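Local coordinates for DUF1436 domain-containing protein (Neisseria meningitidis, PDB 2GKP) that probably serves as an immunity protein that neutralises a toxin of contact-dependent growth inhibition, although its own activity has not been established, at residues 23-28 and 52-57; 42-47 and 93-98. One frame throughout, in Å; residues are numbered along the deposited sequence. Where two conformers were deposited one is given.

Contact 1. Residues 23-28 and 52-57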
loop_
_atom_site.group_PDB
_atom_site.type_symbol
_atom_site.label_atom_id
_atom_site.label_comp_id
_atom_site.label_asym_id
_atom_site.label_seq_id
_atom_site.Cartn_x
_atom_site.Cartn_y
_atom_site.Cartn_z
ATOM N N LEU A 23 -1.886 10.078 -5.410
ATOM C CA LEU A 23 -2.095 8.890 -4.557
ATOM C C LEU A 23 -1.603 7.649 -5.315
ATOM O O LEU A 23 -1.751 7.601 -6.533
ATOM C CB LEU A 23 -3.581 8.708 -4.214
ATOM C CG LEU A 23 -4.351 9.968 -3.822
ATOM C CD1 LEU A 23 -5.814 9.620 -3.560
ATOM C CD2 LEU A 23 -3.724 10.596 -2.578
ATOM N N ILE A 24 -0.983 6.696 -4.609
ATOM C CA ILE A 24 -0.354 5.545 -5.245
ATOM C C ILE A 24 -0.778 4.331 -4.426
ATOM O O ILE A 24 -0.369 4.162 -3.281
ATOM C CB ILE A 24 1.186 5.705 -5.282
ATOM C CG1 ILE A 24 1.587 7.073 -5.876
ATOM C CG2 ILE A 24 1.777 4.535 -6.075
ATOM C CD1 ILE A 24 2.779 7.694 -5.244
ATOM N N ILE A 25 -1.641 3.491 -5.009
ATOM C CA ILE A 25 -2.214 2.364 -4.279
ATOM C C ILE A 25 -1.528 1.100 -4.787
ATOM O O ILE A 25 -1.359 0.895 -5.999
ATOM C CB ILE A 25 -3.725 2.254 -4.525
ATOM C CG1 ILE A 25 -4.470 3.493 -4.047
ATOM C CG2 ILE A 25 -4.264 0.991 -3.872
ATOM C CD1 ILE A 25 -4.041 4.015 -2.824
ATOM N N GLN A 26 -1.111 0.253 -3.856
ATOM C CA GLN A 26 -0.289 -0.878 -4.225
ATOM C C GLN A 26 -0.706 -2.152 -3.496
ATOM O O GLN A 26 -0.793 -2.156 -2.271
ATOM C CB GLN A 26 1.168 -0.519 -3.823
ATOM C CG GLN A 26 2.234 -1.569 -4.061
ATOM C CD GLN A 26 2.417 -1.808 -5.536
ATOM O OE1 GLN A 26 2.672 -0.869 -6.306
ATOM N NE2 GLN A 26 2.301 -3.052 -5.935
ATOM N N THR A 27 -0.834 -3.262 -4.224
ATOM C CA THR A 27 -0.958 -4.583 -3.583
ATOM C C THR A 27 0.346 -4.979 -2.881
ATOM O O THR A 27 1.424 -4.760 -3.427
ATOM C CB THR A 27 -1.238 -5.649 -4.666
ATOM O OG1 THR A 27 -2.526 -5.379 -5.214
ATOM C CG2 THR A 27 -1.253 -7.078 -4.078
ATOM N N TRP A 28 0.226 -5.545 -1.672
ATOM C CA TRP A 28 1.364 -6.151 -0.967
ATOM C C TRP A 28 1.151 -7.666 -0.912
ATOM O O TRP A 28 0.003 -8.151 -0.943
ATOM C CB TRP A 28 1.392 -5.605 0.464
ATOM C CG TRP A 28 1.893 -4.209 0.627
ATOM C CD1 TRP A 28 1.819 -3.171 -0.288
ATOM C CD2 TRP A 28 2.471 -3.662 1.800
ATOM N NE1 TRP A 28 2.370 -2.021 0.252
ATOM C CE2 TRP A 28 2.766 -2.293 1.530
ATOM C CE3 TRP A 28 2.809 -4.198 3.051
ATOM C CZ2 TRP A 28 3.386 -1.470 2.464
ATOM C CZ3 TRP A 28 3.407 -3.357 3.993
ATOM C CH2 TRP A 28 3.688 -2.013 3.684
ATOM N N GLU A 52 -15.511 6.800 -3.028
ATOM C CA GLU A 52 -15.898 5.513 -3.595
ATOM C C GLU A 52 -14.801 4.920 -4.510
ATOM O O GLU A 52 -14.525 3.696 -4.432
ATOM C CB GLU A 52 -17.285 5.631 -4.260
ATOM C CG GLU A 52 -18.016 4.311 -4.493
ATOM C CD GLU A 52 -17.547 3.634 -5.762
ATOM O OE1 GLU A 52 -16.981 4.352 -6.604
ATOM O OE2 GLU A 52 -17.741 2.406 -5.938
ATOM N N THR A 53 -14.113 5.754 -5.299
ATOM C CA THR A 53 -13.059 5.272 -6.182
ATOM C C THR A 53 -11.852 4.852 -5.327
ATOM O O THR A 53 -11.209 3.835 -5.608
ATOM C CB THR A 53 -12.635 6.364 -7.233
ATOM O OG1 THR A 53 -13.784 6.722 -8.014
ATOM C CG2 THR A 53 -11.560 5.842 -8.177
ATOM N N LEU A 54 -11.537 5.628 -4.305
ATOM C CA LEU A 54 -10.395 5.310 -3.460
ATOM C C LEU A 54 -10.661 3.991 -2.696
ATOM O O LEU A 54 -9.804 3.082 -2.684
ATOM C CB LEU A 54 -10.134 6.451 -2.476
ATOM C CG LEU A 54 -8.981 6.273 -1.464
ATOM C CD1 LEU A 54 -7.672 5.889 -2.218
ATOM C CD2 LEU A 54 -8.809 7.462 -0.530
ATOM N N GLY A 55 -11.848 3.855 -2.107
ATOM C CA GLY A 55 -12.199 2.580 -1.433
ATOM C C GLY A 55 -12.162 1.365 -2.367
ATOM O O GLY A 55 -11.558 0.300 -2.057
ATOM N N THR A 56 -12.784 1.493 -3.537
ATOM C CA THR A 56 -12.759 0.402 -4.524
ATOM C C THR A 56 -11.358 0.037 -4.975
ATOM O O THR A 56 -11.029 -1.142 -5.156
ATOM C CB THR A 56 -13.667 0.768 -5.720
ATOM O OG1 THR A 56 -15.005 0.879 -5.238
ATOM C CG2 THR A 56 -13.614 -0.258 -6.853
ATOM N N THR A 57 -10.524 1.046 -5.200
ATOM C CA THR A 57 -9.178 0.764 -5.676
ATOM C C THR A 57 -8.397 0.012 -4.600
ATOM O O THR A 57 -7.669 -0.907 -4.922
ATOM C CB THR A 57 -8.450 2.100 -6.070
ATOM O OG1 THR A 57 -9.268 2.773 -7.040
ATOM C CG2 THR A 57 -7.072 1.842 -6.659
#

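Contact 2. Residues 42-47 and 93-98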
loop_
_atom_site.group_PDB
_atom_site.type_symbol
_atom_site.label_atom_id
_atom_site.label_comp_id
_atom_site.label_asym_id
_atom_site.label_seq_id
_atom_site.Cartn_x
_atom_site.Cartn_y
_atom_site.Cartn_z
ATOM N N PRO A 42 1.620 -0.124 -9.624
ATOM C CA PRO A 42 0.924 0.814 -8.785
ATOM C C PRO A 42 -0.269 1.428 -9.527
ATOM O O PRO A 42 -0.217 1.636 -10.736
ATOM C CB PRO A 42 1.958 1.927 -8.569
ATOM C CG PRO A 42 3.198 1.449 -8.943
ATOM C CD PRO A 42 2.969 0.364 -9.964
ATOM N N HIS A 43 -1.319 1.731 -8.783
ATOM C CA HIS A 43 -2.457 2.447 -9.326
ATOM C C HIS A 43 -2.370 3.902 -8.907
ATOM O O HIS A 43 -2.430 4.186 -7.711
ATOM C CB HIS A 43 -3.729 1.821 -8.764
ATOM C CG HIS A 43 -4.944 2.068 -9.583
ATOM N ND1 HIS A 43 -5.419 3.326 -9.877
ATOM C CD2 HIS A 43 -5.826 1.195 -10.129
ATOM C CE1 HIS A 43 -6.526 3.221 -10.590
ATOM N NE2 HIS A 43 -6.788 1.937 -10.764
ATOM N N ILE A 44 -2.195 4.801 -9.876
ATOM C CA ILE A 44 -2.027 6.211 -9.586
ATOM C C ILE A 44 -3.348 6.940 -9.690
ATOM O O ILE A 44 -4.095 6.688 -10.619
ATOM C CB ILE A 44 -0.999 6.843 -10.574
ATOM C CG1 ILE A 44 0.372 6.191 -10.322
ATOM C CG2 ILE A 44 -0.991 8.401 -10.468
ATOM C CD1 ILE A 44 1.449 6.579 -11.319
ATOM N N LEU A 45 -3.629 7.811 -8.722
ATOM C CA LEU A 45 -4.894 8.539 -8.687
ATOM C C LEU A 45 -4.660 10.000 -8.344
ATOM O O LEU A 45 -3.668 10.331 -7.722
ATOM C CB LEU A 45 -5.825 7.997 -7.579
ATOM C CG LEU A 45 -6.379 6.581 -7.769
ATOM C CD1 LEU A 45 -7.104 6.159 -6.517
ATOM C CD2 LEU A 45 -7.359 6.552 -8.949
ATOM N N PRO A 46 -5.574 10.896 -8.776
ATOM C CA PRO A 46 -5.497 12.295 -8.332
ATOM C C PRO A 46 -5.786 12.446 -6.849
ATOM O O PRO A 46 -6.453 11.602 -6.240
ATOM C CB PRO A 46 -6.556 13.015 -9.174
ATOM C CG PRO A 46 -7.556 11.877 -9.480
ATOM C CD PRO A 46 -6.708 10.624 -9.677
ATOM N N LEU A 47 -5.299 13.532 -6.273
ATOM C CA LEU A 47 -5.370 13.673 -4.800
ATOM C C LEU A 47 -6.772 13.809 -4.244
ATOM O O LEU A 47 -7.012 13.443 -3.101
ATOM C CB LEU A 47 -4.544 14.863 -4.355
ATOM C CG LEU A 47 -3.057 14.839 -4.633
ATOM C CD1 LEU A 47 -2.393 16.092 -4.078
ATOM C CD2 LEU A 47 -2.445 13.623 -4.023
ATOM N N ALA A 93 12.179 4.250 -10.633
ATOM C CA ALA A 93 12.367 4.838 -11.951
ATOM C C ALA A 93 11.016 4.997 -12.654
ATOM O O ALA A 93 10.740 6.040 -13.284
ATOM C CB ALA A 93 13.332 3.950 -12.767
ATOM N N LYS A 94 10.154 3.982 -12.561
ATOM C CA LYS A 94 8.859 4.052 -13.254
ATOM C C LYS A 94 7.957 5.103 -12.651
ATOM O O LYS A 94 7.264 5.802 -13.380
ATOM C CB LYS A 94 8.136 2.700 -13.264
ATOM C CG LYS A 94 8.609 1.758 -14.357
ATOM C CD LYS A 94 7.889 0.396 -14.300
ATOM C CE LYS A 94 8.817 -0.738 -14.760
ATOM N NZ LYS A 94 8.296 -2.127 -14.506
ATOM N N LEU A 95 7.959 5.210 -11.318
ATOM C CA LEU A 95 7.123 6.207 -10.675
ATOM C C LEU A 95 7.620 7.626 -10.998
ATOM O O LEU A 95 6.803 8.535 -11.212
ATOM C CB LEU A 95 7.041 5.971 -9.170
ATOM C CG LEU A 95 5.994 6.735 -8.356
ATOM C CD1 LEU A 95 4.581 6.556 -8.913
ATOM C CD2 LEU A 95 6.029 6.304 -6.898
ATOM N N CYS A 96 8.937 7.819 -11.061
ATOM C CA CYS A 96 9.456 9.132 -11.460
ATOM C C CYS A 96 8.959 9.470 -12.844
ATOM O O CYS A 96 8.526 10.569 -13.079
ATOM C CB CYS A 96 10.974 9.139 -11.473
ATOM S SG CYS A 96 11.724 9.275 -9.844
ATOM N N GLY A 97 9.030 8.512 -13.775
ATOM C CA GLY A 97 8.497 8.745 -15.106
ATOM C C GLY A 97 7.019 9.024 -15.167
ATOM O O GLY A 97 6.569 9.840 -15.953
ATOM N N ASN A 98 6.254 8.288 -14.395
ATOM C CA ASN A 98 4.817 8.466 -14.402
ATOM C C ASN A 98 4.321 9.730 -13.722
ATOM O O ASN A 98 3.163 10.112 -13.944
ATOM C CB ASN A 98 4.109 7.246 -13.803
ATOM C CG ASN A 98 4.119 6.062 -14.749
ATOM O OD1 ASN A 98 4.218 4.909 -14.326
ATOM N ND2 ASN A 98 3.999 6.336 -16.029
#

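Contact 1. Residues 23-28 and 52-57
Ile25 meets Leu54 and Thr57 where helix 51-63 packs on one face of the curled antiparallel sheet, in the α+β fold of this presumed immunity protein. Strand 23-28 and helix 52-57 run nearly the same way, 23° apart, and their axes come within 10.1 Å. The closure is apolar, and all four touching residues are buried. Ile25 offers different atoms to its two partners. Its CD1 lies 4.1 Å from Leu54 CD1, the two side chains crossing at about a right angle, while its branch point CB sits 4.0 Å from Thr57 CG2. Leu54 swings CG anti to its backbone N (chi1 178°), which carries CD1 toward the strand; the same methyl is 4.4 Å from Leu23 CD1, a looser touch. Around these, Tyr16 of strand 11-18 packs on Leu23, Ile25 and Leu54, and Leu159 of helix 152-164 also touches Leu54. Thr57 divides its two branches between sheet and helix. With chi1 at -56°, the methyl is turned to the isoleucine and the hydroxyl back along the helix, where it is satisfied without any polar partner on the strand. Thr53 O takes two bonds from this one residue, on opposite faces of its carbonyl plane: one from Thr57 N at 2.9 Å, the other from Thr57 OG1 at 2.6 Å.

Contact 2. Residues 42-47 and 93-98
Ile44 and Asn98 have the nearest α-carbons of segments 42-47 and 93-98, yet the two backbones stay well apart, CA of Ile44 lying 8.7 Å from CA of Asn98. This is helix-on-sheet packing: residues 43-45 form the end of strand 34-45, which pairs with strand 23-30 in the antiparallel sheet, and 93-98 belong to the last turns of the long helix 81-99. On the helix the regular pattern continues, with Asn98 N bonded to Lys94 O at 2.9 Å. Past Leu45 the strand ends, and Pro46 O accepts a hydrogen bond from Thr49 OG1.

The gap is bridged by side chains, above all by one methyl. Ile44 points its CB toward the helix and stretches out CG1 and CD1 (chi2 173°), placing CD1 as a probe against two residues three positions apart on the helix. It comes within 3.7 Å of Asn98 CB, so the asparagine makes its closest approach through its aliphatic carbon, with the amide farther off. A second approach, to Leu95 CD1 at 3.9 Å, is less certain, because Leu95 was modelled in two conformers. In the copy described, CG is anti to the backbone N (chi1 -168°), and this sends the methyl in toward the sheet, where Leu95 also touches Ile24 and Met111. Leu99 and Ala22 pack on Ile44 as well, while Pro42 leans on Trp91, one helical turn before Leu95. The burial is modest, 126 Å² over both sides, and Asn98 lies at the surface. With Leu95 in this conformer, the two carbons that receive the isoleucine methyl, Leu95 CD1 and Asn98 CB, are 5.0 Å from each other.

After strand 11-18 the chain lays down strand 23-30, turns back as strand 34-45, and enters helix 51-63, which returns to strand 23-30 at contact 1, closing a loop of 23 intervening residues. Contact 2 starts inside that loop and ends beyond it, on helix 81-99, after 45 residues rich in helix, so the two closures cross instead of nesting. Their strands are sheet neighbours, probably bonded from Leu23 O to Leu45 N and from Ile25 N to His43 O. Together the contacts join helices 51-63 and 81-99 to neighbouring strands of one sheet.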